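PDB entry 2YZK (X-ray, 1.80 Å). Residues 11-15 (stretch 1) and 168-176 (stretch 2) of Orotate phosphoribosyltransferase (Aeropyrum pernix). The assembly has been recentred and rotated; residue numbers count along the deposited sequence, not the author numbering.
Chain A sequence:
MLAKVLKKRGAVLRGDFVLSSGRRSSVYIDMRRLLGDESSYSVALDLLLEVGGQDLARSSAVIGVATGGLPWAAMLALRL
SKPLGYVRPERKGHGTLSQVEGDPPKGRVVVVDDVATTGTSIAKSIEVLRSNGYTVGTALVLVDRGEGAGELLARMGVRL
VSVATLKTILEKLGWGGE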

# COMPACT_ATOMS: atom_id res chain seq x y z
N ALA A 11 5.01 16.90 6.84
CA ALA A 11 3.86 16.53 6.01
C ALA A 11 3.15 17.79 5.53
O ALA A 11 2.26 17.75 4.68
CB ALA A 11 2.91 15.64 6.80
N VAL A 12 3.55 18.92 6.11
CA VAL A 12 3.01 20.22 5.74
C VAL A 12 4.27 21.07 5.56
O VAL A 12 4.93 21.43 6.53
CB VAL A 12 2.12 20.82 6.85
CG1 VAL A 12 1.66 22.21 6.45
CG2 VAL A 12 0.91 19.92 7.07
N LEU A 13 4.60 21.36 4.31
CA LEU A 13 5.80 22.12 3.99
C LEU A 13 5.54 23.50 3.40
O LEU A 13 4.74 23.67 2.49
CB LEU A 13 6.67 21.32 3.01
CG LEU A 13 7.97 21.96 2.52
CD1 LEU A 13 8.97 22.02 3.66
CD2 LEU A 13 8.53 21.15 1.36
N ARG A 14 6.26 24.49 3.94
CA ARG A 14 6.15 25.87 3.49
C ARG A 14 7.02 26.02 2.24
O ARG A 14 8.13 25.50 2.17
CB ARG A 14 6.67 26.81 4.57
CG ARG A 14 6.47 28.28 4.25
CD ARG A 14 5.11 28.75 4.71
NE ARG A 14 4.79 30.09 4.25
CZ ARG A 14 3.82 30.84 4.75
NH1 ARG A 14 3.08 30.38 5.75
NH2 ARG A 14 3.60 32.05 4.26
N GLY A 15 6.51 26.75 1.24
CA GLY A 15 7.27 26.95 0.03
C GLY A 15 6.50 27.71 -1.04
O GLY A 15 5.62 28.51 -0.74
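Stretch 2, residues 168-176: TILEKLGWG

Val12 anchors the contact. Its CA-to-CB bond points toward stretch 2, and with chi1 at 177° (t) its two methyls meet four side chains: CG2 lies 4.2 Å from CG2 of Ile169, while CG1 lies 3.5 Å from CZ3 of Trp175, 4.1 Å from CD1 of Leu173 and 4.4 Å from CD2 of Leu170. Stretch 2 enters as the end of a helix that runs through Lys172; Ile169, Leu170, Leu173 and Trp175 all reach Val12 from it and from the turn that follows. Gly174, at phi/psi 58/46, closes a Schellman motif: its N bonds back to Glu171 O (3.0 Å) and Trp175 N to Leu170 O (3.0 Å), so Trp175 is held close to the last turn.

The two stretches run in the same general sense across the contact, since Val12 pairs with Leu170 and Arg14 with Trp175, each at a CA-CA distance of 8.8 Å. No backbone-to-backbone hydrogen bond joins them. Within the extended strand, the CA-to-CB bond of Leu13 points away, yet its carbonyl carbon C lies 3.8 Å from CH2 at the edge of the Trp175 ring.

At the polar margin, the Arg14 guanidinium stacks on the indole, planes at 28°, with CZ 4.1 Å from the centroid of the Trp175 five-membered ring, a cation-pi geometry. Arg14 NH1 also donates a hydrogen bond to Trp175 O (2.8 Å, 157°).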

# COMPACT_ATOMS: atom_id res chain seq x y z
N THR A 168 -8.34 23.92 8.69
CA THR A 168 -8.14 23.78 10.12
C THR A 168 -6.67 23.55 10.47
O THR A 168 -6.17 24.11 11.45
CB THR A 168 -8.98 22.62 10.69
OG1 THR A 168 -10.38 22.94 10.55
CG2 THR A 168 -8.67 22.39 12.17
N ILE A 169 -5.97 22.75 9.67
CA ILE A 169 -4.56 22.49 9.93
C ILE A 169 -3.72 23.76 9.77
O ILE A 169 -2.85 24.03 10.59
CB ILE A 169 -4.00 21.41 8.98
CG1 ILE A 169 -4.64 20.06 9.31
CG2 ILE A 169 -2.48 21.32 9.10
CD1 ILE A 169 -4.46 18.98 8.24
N LEU A 170 -3.98 24.54 8.73
CA LEU A 170 -3.21 25.76 8.51
C LEU A 170 -3.46 26.79 9.61
O LEU A 170 -2.55 27.49 10.03
CB LEU A 170 -3.51 26.35 7.13
CG LEU A 170 -3.09 25.49 5.93
CD1 LEU A 170 -3.33 26.25 4.64
CD2 LEU A 170 -1.61 25.11 6.05
N GLU A 171 -4.71 26.87 10.07
CA GLU A 171 -5.06 27.80 11.13
C GLU A 171 -4.32 27.43 12.41
O GLU A 171 -3.73 28.29 13.08
CB GLU A 171 -6.57 27.78 11.38
CG GLU A 171 -6.97 28.25 12.77
CD GLU A 171 -8.47 28.19 13.00
OE1 GLU A 171 -9.18 29.13 12.58
OE2 GLU A 171 -8.93 27.20 13.61
N LYS A 172 -4.34 26.15 12.76
CA LYS A 172 -3.67 25.66 13.96
C LYS A 172 -2.17 25.94 13.94
O LYS A 172 -1.56 26.20 14.98
CB LYS A 172 -3.90 24.16 14.14
CG LYS A 172 -5.00 23.80 15.12
CD LYS A 172 -6.37 24.21 14.61
CE LYS A 172 -7.43 23.99 15.68
NZ LYS A 172 -7.41 22.59 16.20
N LEU A 173 -1.57 25.89 12.76
CA LEU A 173 -0.14 26.12 12.63
C LEU A 173 0.20 27.60 12.46
O LEU A 173 1.37 27.96 12.32
CB LEU A 173 0.42 25.31 11.45
CG LEU A 173 0.29 23.79 11.62
CD1 LEU A 173 0.73 23.06 10.36
CD2 LEU A 173 1.12 23.34 12.81
N GLY A 174 -0.82 28.46 12.49
CA GLY A 174 -0.59 29.89 12.33
C GLY A 174 0.11 30.19 11.02
O GLY A 174 1.06 30.97 10.96
N TRP A 175 -0.39 29.56 9.97
CA TRP A 175 0.17 29.68 8.64
C TRP A 175 0.11 31.08 8.03
O TRP A 175 1.08 31.53 7.41
CB TRP A 175 -0.54 28.70 7.71
CG TRP A 175 0.28 28.31 6.53
CD1 TRP A 175 0.24 28.85 5.28
CD2 TRP A 175 1.28 27.29 6.49
NE1 TRP A 175 1.16 28.23 4.46
CE2 TRP A 175 1.81 27.26 5.18
CE3 TRP A 175 1.78 26.39 7.44
CZ2 TRP A 175 2.81 26.37 4.80
CZ3 TRP A 175 2.78 25.50 7.06
CH2 TRP A 175 3.28 25.50 5.74
N GLY A 176 -1.01 31.76 8.21
CA GLY A 176 -1.17 33.08 7.64
C GLY A 176 -1.50 32.96 6.16
O GLY A 176 -1.28 31.91 5.56